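Local coordinates for DltD domain-containing protein (Beauveria bassiana, PDB 7D78) that is a thioesterase thought to act as a polyketide cyclase, probably closing medium-ring lactones from polyketide chains, at residues 59-64 with 232-237; 189-194 with 199-204. All coordinates share one frame; numbering follows the deposited sequence.

Contact 1. Residues 59-64 with 232-237; sequences GFNCVK and NKIALQ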
ATOM      1  N   GLY A  59      -1.285 -10.492 -16.036  1.00 19.93           N
ATOM      2  CA  GLY A  59      -0.023  -9.906 -15.636  1.00 19.68           C
ATOM      3  C   GLY A  59       0.022  -8.393 -15.791  1.00 20.46           C
ATOM      4  O   GLY A  59      -0.976  -7.719 -16.054  1.00 19.75           O
ATOM      5  N   PHE A  60       1.234  -7.863 -15.633  1.00 20.43           N
ATOM      6  CA  PHE A  60       1.499  -6.435 -15.492  1.00 21.72           C
ATOM      7  C   PHE A  60       1.073  -5.657 -16.731  1.00 21.74           C
ATOM      8  O   PHE A  60       1.670  -5.808 -17.799  1.00 22.58           O
ATOM      9  CB  PHE A  60       2.989  -6.239 -15.199  1.00 19.04           C
ATOM     10  CG  PHE A  60       3.380  -4.824 -14.846  1.00 20.13           C
ATOM     11  CD1 PHE A  60       3.129  -4.309 -13.575  1.00 19.55           C
ATOM     12  CD2 PHE A  60       4.060  -4.040 -15.756  1.00 21.00           C
ATOM     13  CE1 PHE A  60       3.528  -3.023 -13.234  1.00 22.26           C
ATOM     14  CE2 PHE A  60       4.465  -2.750 -15.424  1.00 18.52           C
ATOM     15  CZ  PHE A  60       4.196  -2.243 -14.164  1.00 22.12           C
ATOM     16  N   ASN A  61       0.032  -4.837 -16.606  1.00 20.34           N
ATOM     17  CA  ASN A  61      -0.520  -4.031 -17.699  1.00 16.27           C
ATOM     18  C   ASN A  61      -1.109  -4.878 -18.820  1.00 19.73           C
ATOM     19  O   ASN A  61      -1.386  -4.347 -19.903  1.00 23.70           O
ATOM     20  CB  ASN A  61       0.522  -3.067 -18.299  1.00 15.62           C
ATOM     21  CG  ASN A  61      -0.115  -1.799 -18.858  1.00 21.63           C
ATOM     22  OD1 ASN A  61      -1.095  -1.294 -18.300  1.00 20.54           O
ATOM     23  ND2 ASN A  61       0.426  -1.285 -19.964  1.00 21.36           N
ATOM     24  N   CYS A  62      -1.314  -6.176 -18.602  1.00 19.38           N
ATOM     25  CA  CYS A  62      -1.862  -7.044 -19.635  1.00 22.43           C
ATOM     26  C   CYS A  62      -3.382  -6.997 -19.638  1.00 22.29           C
ATOM     27  O   CYS A  62      -4.017  -6.726 -18.612  1.00 18.86           O
ATOM     28  CB  CYS A  62      -1.390  -8.485 -19.439  1.00 18.86           C
ATOM     29  SG  CYS A  62       0.406  -8.604 -19.554  1.00 25.66           S
ATOM     30  N   VAL A  63      -3.961  -7.275 -20.809  1.00 20.83           N
ATOM     31  CA  VAL A  63      -5.405  -7.323 -20.960  1.00 18.73           C
ATOM     32  C   VAL A  63      -5.845  -8.782 -20.994  1.00 21.09           C
ATOM     33  O   VAL A  63      -5.060  -9.698 -21.270  1.00 23.61           O
ATOM     34  CB  VAL A  63      -5.908  -6.546 -22.210  1.00 25.20           C
ATOM     35  CG1 VAL A  63      -5.628  -5.045 -22.047  1.00 21.71           C
ATOM     36  CG2 VAL A  63      -5.289  -7.077 -23.506  1.00 21.38           C
ATOM     37  N   LYS A  64      -7.129  -8.997 -20.697  1.00 21.26           N
ATOM     38  CA  LYS A  64      -7.663 -10.343 -20.522  1.00 22.02           C
ATOM     39  C   LYS A  64      -7.557 -11.181 -21.792  1.00 24.87           C
ATOM     40  O   LYS A  64      -7.555 -12.414 -21.704  1.00 20.56           O
ATOM     41  CB  LYS A  64      -9.126 -10.253 -20.062  1.00 21.13           C
ATOM     42  CG  LYS A  64     -10.027  -9.438 -21.025  1.00 22.42           C
ATOM     43  CD  LYS A  64     -11.314  -8.983 -20.344  1.00 21.83           C
ATOM     44  CE  LYS A  64     -12.253  -8.277 -21.333  1.00 24.44           C
ATOM     45  NZ  LYS A  64     -11.539  -7.161 -22.027  1.00 27.02           N
ATOM     46  N   ASN A 232       0.034   0.177 -24.663  1.00 19.78           N
ATOM     47  CA  ASN A 232       1.398  -0.209 -24.287  1.00 24.10           C
ATOM     48  C   ASN A 232       2.095   0.942 -23.555  1.00 22.14           C
ATOM     49  O   ASN A 232       3.147   1.448 -23.949  1.00 21.47           O
ATOM     50  CB  ASN A 232       2.181  -0.660 -25.516  1.00 27.71           C
ATOM     51  CG  ASN A 232       3.551  -1.210 -25.166  1.00 32.12           C
ATOM     52  OD1 ASN A 232       3.785  -1.669 -24.050  1.00 28.78           O
ATOM     53  ND2 ASN A 232       4.466  -1.171 -26.128  1.00 28.48           N
ATOM     54  N   LYS A 233       1.470   1.358 -22.457  1.00 21.17           N
ATOM     55  CA  LYS A 233       1.990   2.455 -21.653  1.00 18.10           C
ATOM     56  C   LYS A 233       1.481   2.284 -20.233  1.00 21.44           C
ATOM     57  O   LYS A 233       0.414   1.707 -20.022  1.00 19.18           O
ATOM     58  CB  LYS A 233       1.558   3.824 -22.206  1.00 21.66           C
ATOM     59  CG  LYS A 233       0.031   4.013 -22.296  1.00 22.31           C
ATOM     60  CD  LYS A 233      -0.359   5.416 -22.807  1.00 32.65           C
ATOM     61  CE  LYS A 233      -1.887   5.598 -22.809  1.00 35.76           C
ATOM     62  NZ  LYS A 233      -2.319   6.969 -23.243  1.00 31.31           N
ATOM     63  N   ILE A 234       2.265   2.774 -19.259  1.00 19.34           N
ATOM     64  CA  ILE A 234       1.819   2.844 -17.872  1.00 18.95           C
ATOM     65  C   ILE A 234       2.063   4.249 -17.346  1.00 22.08           C
ATOM     66  O   ILE A 234       2.920   4.987 -17.840  1.00 20.26           O
ATOM     67  CB  ILE A 234       2.531   1.816 -16.958  1.00 18.81           C
ATOM     68  CG1 ILE A 234       4.061   2.032 -17.002  1.00 18.27           C
ATOM     69  CG2 ILE A 234       2.140   0.393 -17.344  1.00 18.93           C
ATOM     70  CD1 ILE A 234       4.835   1.282 -15.918  1.00 19.48           C
ATOM     71  N   ALA A 235       1.303   4.612 -16.316  1.00 19.67           N
ATOM     72  CA  ALA A 235       1.623   5.811 -15.552  1.00 20.50           C
ATOM     73  C   ALA A 235       2.905   5.586 -14.761  1.00 19.70           C
ATOM     74  O   ALA A 235       3.057   4.557 -14.093  1.00 18.30           O
ATOM     75  CB  ALA A 235       0.479   6.161 -14.600  1.00 19.03           C
ATOM     76  N   LEU A 236       3.830   6.550 -14.829  1.00 18.60           N
ATOM     77  CA  LEU A 236       5.039   6.471 -14.012  1.00 19.17           C
ATOM     78  C   LEU A 236       4.721   6.256 -12.531  1.00 19.56           C
ATOM     79  O   LEU A 236       5.472   5.565 -11.826  1.00 17.88           O
ATOM     80  CB  LEU A 236       5.882   7.743 -14.192  1.00 17.02           C
ATOM     81  CG  LEU A 236       7.273   7.737 -13.543  1.00 19.00           C
ATOM     82  CD1 LEU A 236       8.324   7.034 -14.452  1.00 17.69           C
ATOM     83  CD2 LEU A 236       7.706   9.161 -13.222  1.00 19.01           C
ATOM     84  N   GLN A 237       3.608   6.819 -12.043  1.00 16.72           N
ATOM     85  CA  GLN A 237       3.281   6.687 -10.623  1.00 17.46           C
ATOM     86  C   GLN A 237       3.067   5.240 -10.201  1.00 18.48           C
ATOM     87  O   GLN A 237       3.056   4.960  -8.996  1.00 18.30           O
ATOM     88  CB  GLN A 237       2.040   7.514 -10.280  1.00 17.41           C
ATOM     89  CG  GLN A 237       2.300   9.025 -10.258  1.00 16.82           C
ATOM     90  CD  GLN A 237       3.436   9.420  -9.307  1.00 21.70           C
ATOM     91  OE1 GLN A 237       3.577   8.854  -8.222  1.00 20.80           O
ATOM     92  NE2 GLN A 237       4.244  10.402  -9.718  1.00 17.73           N
TER
HETATM   93  O   HOH W   1       2.346  -2.626 -21.879  1.00 23.95           O

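Contact 2. Residues 189-194 with 199-204; sequences FMLPPF and ENPIGM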
ATOM      1  N   PHE A 189       2.712  11.563 -16.115  1.00 20.37           N
ATOM      2  CA  PHE A 189       3.678  11.115 -17.104  1.00 20.31           C
ATOM      3  C   PHE A 189       3.452   9.636 -17.421  1.00 21.87           C
ATOM      4  O   PHE A 189       3.267   8.815 -16.514  1.00 19.35           O
ATOM      5  CB  PHE A 189       5.099  11.361 -16.594  1.00 25.15           C
ATOM      6  CG  PHE A 189       6.176  10.972 -17.572  1.00 26.83           C
ATOM      7  CD1 PHE A 189       6.419  11.736 -18.698  1.00 31.80           C
ATOM      8  CD2 PHE A 189       6.950   9.841 -17.356  1.00 22.97           C
ATOM      9  CE1 PHE A 189       7.417  11.382 -19.594  1.00 28.99           C
ATOM     10  CE2 PHE A 189       7.947   9.477 -18.255  1.00 27.43           C
ATOM     11  CZ  PHE A 189       8.178  10.253 -19.373  1.00 26.69           C
ATOM     12  N   MET A 190       3.444   9.304 -18.713  1.00 22.74           N
ATOM     13  CA  MET A 190       3.277   7.941 -19.197  1.00 25.88           C
ATOM     14  C   MET A 190       4.546   7.464 -19.896  1.00 27.20           C
ATOM     15  O   MET A 190       5.289   8.253 -20.484  1.00 23.40           O
ATOM     16  CB  MET A 190       2.099   7.830 -20.170  1.00 23.79           C
ATOM     17  CG  MET A 190       0.818   8.450 -19.679  1.00 29.46           C
ATOM     18  SD  MET A 190       0.145   7.512 -18.302  1.00 28.97           S
ATOM     19  CE  MET A 190      -0.497   6.057 -19.122  1.00 25.96           C
ATOM     20  N   LEU A 191       4.777   6.153 -19.852  1.00 21.79           N
ATOM     21  CA  LEU A 191       5.912   5.569 -20.552  1.00 26.06           C
ATOM     22  C   LEU A 191       5.597   4.115 -20.857  1.00 24.30           C
ATOM     23  O   LEU A 191       4.804   3.497 -20.136  1.00 19.86           O
ATOM     24  CB  LEU A 191       7.196   5.677 -19.717  1.00 21.59           C
ATOM     25  CG  LEU A 191       7.341   4.764 -18.479  1.00 20.21           C
ATOM     26  CD1 LEU A 191       8.767   4.810 -17.985  1.00 22.73           C
ATOM     27  CD2 LEU A 191       6.398   5.165 -17.346  1.00 20.22           C
ATOM     28  N   PRO A 192       6.194   3.540 -21.899  1.00 22.18           N
ATOM     29  CA  PRO A 192       6.107   2.092 -22.090  1.00 26.76           C
ATOM     30  C   PRO A 192       6.750   1.378 -20.917  1.00 24.33           C
ATOM     31  O   PRO A 192       7.806   1.812 -20.435  1.00 23.28           O
ATOM     32  CB  PRO A 192       6.902   1.844 -23.390  1.00 26.72           C
ATOM     33  CG  PRO A 192       7.131   3.186 -23.993  1.00 37.51           C
ATOM     34  CD  PRO A 192       7.122   4.165 -22.860  1.00 25.88           C
ATOM     35  N   PRO A 193       6.140   0.299 -20.415  1.00 23.73           N
ATOM     36  CA  PRO A 193       6.762  -0.443 -19.305  1.00 21.07           C
ATOM     37  C   PRO A 193       8.126  -1.018 -19.650  1.00 26.21           C
ATOM     38  O   PRO A 193       8.898  -1.340 -18.735  1.00 19.66           O
ATOM     39  CB  PRO A 193       5.760  -1.571 -19.007  1.00 24.35           C
ATOM     40  CG  PRO A 193       4.555  -1.310 -19.846  1.00 25.56           C
ATOM     41  CD  PRO A 193       4.871  -0.294 -20.874  1.00 21.13           C
ATOM     42  N   PHE A 194       8.426  -1.197 -20.940  1.00 22.46           N
ATOM     43  CA  PHE A 194       9.724  -1.674 -21.403  1.00 25.94           C
ATOM     44  C   PHE A 194      10.074  -0.931 -22.686  1.00 26.70           C
ATOM     45  O   PHE A 194       9.301  -0.969 -23.649  1.00 28.21           O
ATOM     46  CB  PHE A 194       9.710  -3.192 -21.647  1.00 27.07           C
ATOM     47  CG  PHE A 194       9.230  -3.995 -20.462  1.00 26.43           C
ATOM     48  CD1 PHE A 194       7.890  -4.286 -20.307  1.00 25.08           C
ATOM     49  CD2 PHE A 194      10.127  -4.457 -19.507  1.00 26.96           C
ATOM     50  CE1 PHE A 194       7.439  -5.016 -19.217  1.00 27.09           C
ATOM     51  CE2 PHE A 194       9.681  -5.188 -18.413  1.00 25.84           C
ATOM     52  CZ  PHE A 194       8.331  -5.467 -18.275  1.00 25.52           C
ATOM     53  N   GLU A 199      14.450  -1.868 -21.091  1.00 27.53           N
ATOM     54  CA  GLU A 199      14.710  -1.273 -19.791  1.00 29.69           C
ATOM     55  C   GLU A 199      13.528  -0.435 -19.334  1.00 21.29           C
ATOM     56  O   GLU A 199      12.653  -0.059 -20.115  1.00 29.04           O
ATOM     57  CB  GLU A 199      15.978  -0.409 -19.834  1.00 28.49           C
ATOM     58  CG  GLU A 199      17.247  -1.193 -20.122  1.00 32.91           C
ATOM     59  CD  GLU A 199      18.494  -0.321 -20.089  1.00 39.30           C
ATOM     60  OE1 GLU A 199      18.469   0.788 -20.662  1.00 43.87           O
ATOM     61  OE2 GLU A 199      19.497  -0.742 -19.479  1.00 51.40           O
ATOM     62  N   ASN A 200      13.544  -0.114 -18.047  1.00 22.55           N
ATOM     63  CA  ASN A 200      12.568   0.793 -17.463  1.00 26.39           C
ATOM     64  C   ASN A 200      13.219   1.447 -16.254  1.00 20.23           C
ATOM     65  O   ASN A 200      14.276   0.997 -15.790  1.00 20.34           O
ATOM     66  CB  ASN A 200      11.275   0.051 -17.089  1.00 22.52           C
ATOM     67  CG  ASN A 200      11.526  -1.142 -16.199  1.00 23.51           C
ATOM     68  OD1 ASN A 200      11.987  -0.995 -15.069  1.00 22.94           O
ATOM     69  ND2 ASN A 200      11.216  -2.336 -16.700  1.00 21.80           N
ATOM     70  N   PRO A 201      12.622   2.528 -15.727  1.00 21.60           N
ATOM     71  CA  PRO A 201      13.340   3.348 -14.736  1.00 21.18           C
ATOM     72  C   PRO A 201      13.678   2.648 -13.434  1.00 26.70           C
ATOM     73  O   PRO A 201      14.632   3.066 -12.763  1.00 23.79           O
ATOM     74  CB  PRO A 201      12.379   4.521 -14.498  1.00 22.48           C
ATOM     75  CG  PRO A 201      11.661   4.657 -15.788  1.00 23.42           C
ATOM     76  CD  PRO A 201      11.427   3.231 -16.232  1.00 20.70           C
ATOM     77  N   ILE A 202      12.921   1.631 -13.014  1.00 20.04           N
ATOM     78  CA  ILE A 202      13.219   1.000 -11.725  1.00 19.27           C
ATOM     79  C   ILE A 202      13.970  -0.316 -11.879  1.00 21.10           C
ATOM     80  O   ILE A 202      14.424  -0.879 -10.869  1.00 21.98           O
ATOM     81  CB  ILE A 202      11.943   0.784 -10.877  1.00 21.97           C
ATOM     82  CG1 ILE A 202      11.022  -0.252 -11.511  1.00 22.16           C
ATOM     83  CG2 ILE A 202      11.188   2.107 -10.671  1.00 18.61           C
ATOM     84  CD1 ILE A 202       9.812  -0.620 -10.614  1.00 19.62           C
ATOM     85  N   GLY A 203      14.120  -0.817 -13.101  1.00 23.42           N
ATOM     86  CA  GLY A 203      14.829  -2.068 -13.320  1.00 22.41           C
ATOM     87  C   GLY A 203      14.016  -3.326 -13.086  1.00 28.39           C
ATOM     88  O   GLY A 203      14.581  -4.351 -12.689  1.00 23.81           O
ATOM     89  N   MET A 204      12.709  -3.299 -13.344  1.00 22.20           N
ATOM     90  CA  MET A 204      11.869  -4.441 -12.999  1.00 21.12           C
ATOM     91  C   MET A 204      11.805  -5.444 -14.144  1.00 24.57           C
ATOM     92  O   MET A 204      11.986  -5.093 -15.314  1.00 23.80           O
ATOM     93  CB  MET A 204      10.448  -3.988 -12.636  1.00 24.80           C
ATOM     94  CG  MET A 204       9.694  -3.291 -13.764  1.00 17.93           C
ATOM     95  SD  MET A 204       7.926  -2.989 -13.402  1.00 21.29           S
ATOM     96  CE  MET A 204       7.257  -4.623 -13.700  1.00 19.62           C
TER
HETATM   97  O   HOH W   2      10.686   2.067 -19.910  1.00 26.90           O

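Contact 1. Residues 59-64 with 232-237
Asn61 reaches from the loop after strand 51-57 to the short strand 234-235, its side chain running along Ile234 CG2 from CB to the amide. Asn61 CB lies 3.9 Å from Ile234 CG2. The next atom along comes closer to that same methyl, Asn61 CG standing 3.5 Å from Ile234 CG2, so that the branch of the isoleucine packs against the amide as the two side chains run at a slant. With CG anti to the backbone N (chi1 -150°), the amide is carried toward the strand. At the tip, Asn61 ND2 donates to Lys233 O over 3.0 Å, a bent bond (132° at the hydrogen) in which the nitrogen stands above the carbonyl plane. Three acceptors share the two N-H groups of Asn61 ND2: Lys233 O, a water that in turn donates to Asn232 OD1, and, weakly, Arg231 O. OD1 accepts from Asn99 ND2, so both ends of this buried amide are engaged and its rotation is probably fixed. Beside it, the other branch of Ile234 turns to Phe60: Ile234 CD1 sits at the ring edge, 4.0 Å from Phe60 CZ and near the ring plane. Phe60 also packs edge-to-face with Phe135. The two loop residues are presented by a type II turn from Gly59 to Cys62, closed by Cys62 N bonding to Gly59 O at 3.0 Å. A turn directly after a core strand, close to a probable nucleophile elbow and with glycerol bound at Phe60 N, is consistent with the oxyanion-hole loop of the alpha/beta hydrolase fold.

Contact 2. Residues 189-194 with 199-204
A type I beta turn from Asn200 to Gly203, in the loop after strand 190-191 and before helix 210-220, sets Asn200 against Pro193 and Phe194. Asn200 CB approaches Pro193 O to 3.2 Å, and its ND2 donates a weak hydrogen bond to the same oxygen, also 3.2 Å from Asn200 ND2. The stronger use of ND2 is within its own segment, a nearly straight bond (167° at the hydrogen) to Met204 O, which lies close to the amide plane. The other end of the amide, OD1, accepts from Met204 N in its own carbonyl plane, on a lone pair, and takes a weaker bond from Gly203 N. The Asn200 side chain thus braces the beta turn, adding to the backbone bond from Gly203 N to Asn200 O. CG lies between the backbone N and the carbonyl carbon (chi1 54°), which folds the amide back over this turn. Replacing this residue by an alanine is likely to leave Met204 N and Met204 O without their amide partner, Pro193 O without its weak one, the turn with only its backbone bond among those described, and a gap beside the Phe194 ring. That ring runs alongside the amide, the two planes 68° apart, with Phe194 CE2 3.7 Å from Asn200 ND2. On the flank, the Leu191 CD1 methyl meets the CG-CD edge of the Pro201 ring, Leu191 CD1 lying 3.6 Å from Pro201 CD. Nearer the bend, Phe194 CA makes a C-H...O contact with Glu199 O, 3.6 Å away, and a water donates to both Glu199 O and Pro192 O. Tyr239 of helix 238-244 packs on Asn200 and Pro201, while a glycerol, probably from the crystallisation liquor, lies near the Phe194 side chain.

Strands 190-191 and 234-235 pair antiparallel and join the two contacts, whose centres lie about 10 Å apart; Ile234 N probably bonds to Leu191 O, and Leu236 N to Phe189 O. Along the chain, 189-194 with 199-204 is nested inside the loop closed by contact 1. Contact 1 is the more buried and central, tying a loop leaving strand 51-57 of the main sheet to the small sheet across a long sequence separation. Contact 2 lies farther from the centre, is only partly buried, and shapes a local bend. Each relies on an asparagine amide: Asn61 bridges separate parts of the fold, whereas Asn200 mainly serves its own turn.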